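Local coordinates for protein toll (Drosophila melanogaster, PDB 4LXR), which serves as the cell-surface receptor for cleaved Spätzle, switching on Toll signalling in antifungal immunity and in dorsal-ventral patterning of the embryo, at residues Met161-Leu172 and Pro186-Lys195. Sequence-based numbering, arbitrary orientation.
Sequences MPSHLFDDLENL and PRGIFGKMPK
The Phe166 ring is clasped between Ile189 of the 186-195 segment on one face and Leu165, its own sequence neighbour, on the other. Ile189 makes a CH-pi contact, its CD1 4.2 Å from the Phe166 ring centroid and only 15° off the ring normal, while Leu165 CD2 lies over the opposite face, displaced toward the rim. Ser163 O sits in the ring plane at the edge. At chi1 67°, CG1 of Ile189 is wedged between the two backbone arms and CG2 swings anti to the carbonyl carbon, so that both branches meet the ring, with Ile189 CG2 3.5 Å from Phe166 CD2. Met193 adds a Met-aromatic contact, its SD approaching the ring obliquely, 3.6 Å from Phe166 CD1; a bend at its last torsion also brings CE to Phe166 CD1, and the same sulfur lies 3.7 Å from Leu172 CD2.

Polar links pin both ends of this apolar centre. Ser163 OG donates to Arg187 O (2.6 Å), lying in the plane of that carbonyl and meeting one of its lone pairs, and accepts from a water that in turn takes the N-H of Arg187. At the far end Lys195 NZ gives a 2.9 Å bond to Asn171 OD1, tilted 24° from the carbonyl plane, and a second to a water that also lies beside Asn171 O; Asn171 ND2 is bonded to Arg147 O. Between them, another water bridges Asp167 O and Lys192 O, and Lys192 lays its aliphatic chain along the Phe166 and Asp167 carbonyls.

These are equivalent loops of successive leucine-rich repeats, stacked on the side of the solenoid away from its parallel strands. Phe166 and Met193 both reach inward to Ile175 of strand 174-176, while Leu165 and Leu172 pack on strand 151-155.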
loop_
_atom_site.group_PDB
_atom_site.type_symbol
_atom_site.label_atom_id
_atom_site.label_comp_id
_atom_site.label_asym_id
_atom_site.label_seq_id
_atom_site.Cartn_x
_atom_site.Cartn_y
_atom_site.Cartn_z
ATOM N N MET A 161 0.131 -27.679 -39.378
ATOM C CA MET A 161 1.335 -28.490 -39.319
ATOM C C MET A 161 1.068 -29.874 -39.868
ATOM O O MET A 161 0.260 -30.611 -39.300
ATOM C CB MET A 161 1.838 -28.615 -37.890
ATOM C CG MET A 161 2.263 -27.285 -37.290
ATOM S SD MET A 161 2.313 -27.361 -35.495
ATOM C CE MET A 161 3.230 -25.873 -35.078
ATOM N N PRO A 162 1.757 -30.235 -40.967
ATOM C CA PRO A 162 1.583 -31.591 -41.503
ATOM C C PRO A 162 2.073 -32.539 -40.431
ATOM O O PRO A 162 3.009 -32.212 -39.677
ATOM C CB PRO A 162 2.484 -31.619 -42.765
ATOM C CG PRO A 162 2.577 -30.171 -43.190
ATOM C CD PRO A 162 2.573 -29.377 -41.849
ATOM N N SER A 163 1.390 -33.667 -40.333
ATOM C CA SER A 163 1.639 -34.665 -39.301
ATOM C C SER A 163 3.088 -35.132 -39.259
ATOM O O SER A 163 3.549 -35.547 -38.216
ATOM C CB SER A 163 0.733 -35.887 -39.525
ATOM O OG SER A 163 -0.626 -35.545 -39.314
ATOM N N HIS A 164 3.796 -35.080 -40.390
ATOM C CA HIS A 164 5.121 -35.693 -40.444
ATOM C C HIS A 164 6.215 -34.897 -39.726
ATOM O O HIS A 164 7.339 -35.379 -39.586
ATOM C CB HIS A 164 5.519 -36.145 -41.879
ATOM C CG HIS A 164 5.876 -35.033 -42.828
ATOM N ND1 HIS A 164 4.992 -34.543 -43.774
ATOM C CD2 HIS A 164 7.046 -34.379 -43.038
ATOM C CE1 HIS A 164 5.591 -33.614 -44.499
ATOM N NE2 HIS A 164 6.839 -33.490 -44.071
ATOM N N LEU A 165 5.860 -33.712 -39.222
ATOM C CA LEU A 165 6.785 -32.899 -38.437
ATOM C C LEU A 165 7.154 -33.664 -37.191
ATOM O O LEU A 165 8.296 -33.590 -36.724
ATOM C CB LEU A 165 6.168 -31.544 -38.062
ATOM C CG LEU A 165 7.036 -30.600 -37.200
ATOM C CD1 LEU A 165 8.129 -29.861 -38.018
ATOM C CD2 LEU A 165 6.173 -29.609 -36.492
ATOM N N PHE A 166 6.192 -34.441 -36.693
ATOM C CA PHE A 166 6.341 -35.175 -35.441
ATOM C C PHE A 166 6.944 -36.569 -35.543
ATOM O O PHE A 166 7.089 -37.255 -34.514
ATOM C CB PHE A 166 4.980 -35.245 -34.727
ATOM C CG PHE A 166 4.326 -33.891 -34.565
ATOM C CD1 PHE A 166 4.627 -33.091 -33.472
ATOM C CD2 PHE A 166 3.443 -33.411 -35.519
ATOM C CE1 PHE A 166 4.042 -31.841 -33.324
ATOM C CE2 PHE A 166 2.863 -32.160 -35.381
ATOM C CZ PHE A 166 3.161 -31.373 -34.261
ATOM N N ASP A 167 7.319 -36.979 -36.757
ATOM C CA ASP A 167 7.827 -38.341 -37.023
ATOM C C ASP A 167 8.928 -38.800 -36.052
ATOM O O ASP A 167 8.900 -39.922 -35.575
ATOM C CB ASP A 167 8.356 -38.460 -38.477
ATOM C CG ASP A 167 7.277 -38.903 -39.486
ATOM O OD1 ASP A 167 6.082 -38.891 -39.131
ATOM O OD2 ASP A 167 7.630 -39.258 -40.643
ATOM N N ASP A 168 9.897 -37.934 -35.751
ATOM C CA ASP A 168 11.066 -38.383 -34.976
ATOM C C ASP A 168 11.112 -37.853 -33.529
ATOM O O ASP A 168 12.141 -37.954 -32.841
ATOM C CB ASP A 168 12.348 -38.020 -35.735
ATOM C CG ASP A 168 12.432 -38.708 -37.100
ATOM O OD1 ASP A 168 12.008 -39.879 -37.205
ATOM O OD2 ASP A 168 12.900 -38.080 -38.065
ATOM N N LEU A 169 9.995 -37.309 -33.056
ATOM C CA LEU A 169 9.976 -36.643 -31.744
ATOM C C LEU A 169 9.550 -37.596 -30.624
ATOM O O LEU A 169 8.627 -37.316 -29.869
ATOM C CB LEU A 169 9.067 -35.421 -31.804
ATOM C CG LEU A 169 9.393 -34.509 -32.987
ATOM C CD1 LEU A 169 8.525 -33.262 -32.967
ATOM C CD2 LEU A 169 10.871 -34.150 -33.002
ATOM N N GLU A 170 10.215 -38.738 -30.541
ATOM C CA GLU A 170 9.805 -39.795 -29.620
ATOM C C GLU A 170 10.081 -39.391 -28.176
ATOM O O GLU A 170 9.488 -39.935 -27.245
ATOM C CB GLU A 170 10.555 -41.099 -29.936
ATOM C CG GLU A 170 12.068 -40.969 -29.764
ATOM C CD GLU A 170 12.848 -42.091 -30.445
ATOM O OE1 GLU A 170 12.330 -42.663 -31.422
ATOM O OE2 GLU A 170 13.974 -42.402 -30.002
ATOM N N ASN A 171 11.001 -38.453 -27.977
ATOM C CA ASN A 171 11.270 -38.018 -26.615
ATOM C C ASN A 171 10.507 -36.790 -26.165
ATOM O O ASN A 171 10.634 -36.387 -25.014
ATOM C CB ASN A 171 12.769 -37.890 -26.351
ATOM C CG ASN A 171 13.368 -39.205 -25.862
ATOM O OD1 ASN A 171 12.819 -39.843 -24.957
ATOM N ND2 ASN A 171 14.464 -39.632 -26.479
ATOM N N LEU A 172 9.699 -36.218 -27.058
ATOM C CA LEU A 172 8.980 -34.980 -26.747
ATOM C C LEU A 172 8.058 -35.083 -25.521
ATOM O O LEU A 172 7.231 -36.005 -25.402
ATOM C CB LEU A 172 8.215 -34.448 -27.968
ATOM C CG LEU A 172 8.146 -32.911 -27.980
ATOM C CD1 LEU A 172 9.546 -32.312 -27.978
ATOM C CD2 LEU A 172 7.330 -32.367 -29.174
ATOM N N PRO A 186 -3.427 -31.394 -35.809
ATOM C CA PRO A 186 -2.822 -32.355 -36.743
ATOM C C PRO A 186 -3.254 -33.771 -36.375
ATOM O O PRO A 186 -3.346 -34.087 -35.196
ATOM C CB PRO A 186 -1.314 -32.169 -36.509
ATOM C CG PRO A 186 -1.190 -30.791 -35.965
ATOM C CD PRO A 186 -2.418 -30.590 -35.106
ATOM N N ARG A 187 -3.533 -34.607 -37.367
ATOM C CA ARG A 187 -4.050 -35.940 -37.098
ATOM C C ARG A 187 -2.949 -36.969 -36.898
ATOM O O ARG A 187 -1.875 -36.865 -37.495
ATOM C CB ARG A 187 -4.967 -36.398 -38.233
ATOM C CG ARG A 187 -6.276 -35.636 -38.319
ATOM C CD ARG A 187 -7.115 -35.779 -37.056
ATOM N NE ARG A 187 -8.514 -35.443 -37.321
ATOM C CZ ARG A 187 -9.455 -35.332 -36.388
ATOM N NH1 ARG A 187 -9.149 -35.523 -35.117
ATOM N NH2 ARG A 187 -10.702 -35.025 -36.722
ATOM N N GLY A 188 -3.247 -37.969 -36.069
ATOM C CA GLY A 188 -2.366 -39.101 -35.829
ATOM C C GLY A 188 -0.952 -38.766 -35.361
ATOM O O GLY A 188 0.004 -39.416 -35.776
ATOM N N ILE A 189 -0.805 -37.767 -34.501
ATOM C CA ILE A 189 0.538 -37.369 -34.068
ATOM C C ILE A 189 0.945 -37.948 -32.714
ATOM O O ILE A 189 2.123 -38.200 -32.462
ATOM C CB ILE A 189 0.708 -35.830 -34.038
ATOM C CG1 ILE A 189 -0.174 -35.205 -32.955
ATOM C CG2 ILE A 189 0.411 -35.234 -35.413
ATOM C CD1 ILE A 189 -0.062 -33.689 -32.891
ATOM N N PHE A 190 -0.034 -38.179 -31.851
ATOM C CA PHE A 190 0.253 -38.581 -30.477
ATOM C C PHE A 190 0.922 -39.956 -30.342
ATOM O O PHE A 190 1.708 -40.193 -29.415
ATOM C CB PHE A 190 -1.015 -38.494 -29.650
ATOM C CG PHE A 190 -1.531 -37.098 -29.505
ATOM C CD1 PHE A 190 -0.877 -36.186 -28.684
ATOM C CD2 PHE A 190 -2.662 -36.690 -30.189
ATOM C CE1 PHE A 190 -1.353 -34.901 -28.551
ATOM C CE2 PHE A 190 -3.140 -35.412 -30.069
ATOM C CZ PHE A 190 -2.484 -34.510 -29.237
ATOM N N GLY A 191 0.638 -40.848 -31.284
ATOM C CA GLY A 191 1.318 -42.136 -31.336
ATOM C C GLY A 191 2.808 -41.967 -31.590
ATOM O O GLY A 191 3.596 -42.867 -31.330
ATOM N N LYS A 192 3.201 -40.802 -32.098
ATOM C CA LYS A 192 4.615 -40.524 -32.359
ATOM C C LYS A 192 5.343 -40.040 -31.105
ATOM O O LYS A 192 6.563 -40.120 -31.031
ATOM C CB LYS A 192 4.753 -39.465 -33.460
ATOM C CG LYS A 192 4.442 -39.977 -34.853
ATOM C CD LYS A 192 5.398 -41.121 -35.208
ATOM C CE LYS A 192 5.075 -41.774 -36.553
ATOM N NZ LYS A 192 6.170 -42.701 -36.955
ATOM N N MET A 193 4.584 -39.514 -30.141
ATOM C CA MET A 193 5.156 -38.880 -28.954
ATOM C C MET A 193 4.548 -39.497 -27.695
ATOM O O MET A 193 3.734 -38.858 -27.018
ATOM C CB MET A 193 4.906 -37.363 -28.976
ATOM C CG MET A 193 5.427 -36.667 -30.253
ATOM S SD MET A 193 4.941 -34.932 -30.360
ATOM C CE MET A 193 3.173 -35.108 -30.671
ATOM N N PRO A 194 4.943 -40.746 -27.389
ATOM C CA PRO A 194 4.301 -41.523 -26.319
ATOM C C PRO A 194 4.647 -41.002 -24.918
ATOM O O PRO A 194 4.036 -41.454 -23.960
ATOM C CB PRO A 194 4.842 -42.952 -26.542
ATOM C CG PRO A 194 6.187 -42.758 -27.210
ATOM C CD PRO A 194 6.052 -41.485 -28.041
ATOM N N LYS A 195 5.586 -40.061 -24.809
ATOM C CA LYS A 195 5.903 -39.432 -23.520
ATOM C C LYS A 195 5.329 -38.022 -23.390
ATOM O O LYS A 195 5.585 -37.354 -22.395
ATOM C CB LYS A 195 7.430 -39.365 -23.281
ATOM C CG LYS A 195 8.144 -40.722 -23.333
ATOM C CD LYS A 195 9.659 -40.571 -23.509
ATOM C CE LYS A 195 10.276 -39.852 -22.328
ATOM N NZ LYS A 195 11.761 -39.973 -22.274
HETATM O O HOH W 1 -2.964 -33.874 -40.121
HETATM O O HOH W 2 8.722 -40.977 -33.224
HETATM O O HOH W 3 11.873 -37.299 -22.913
#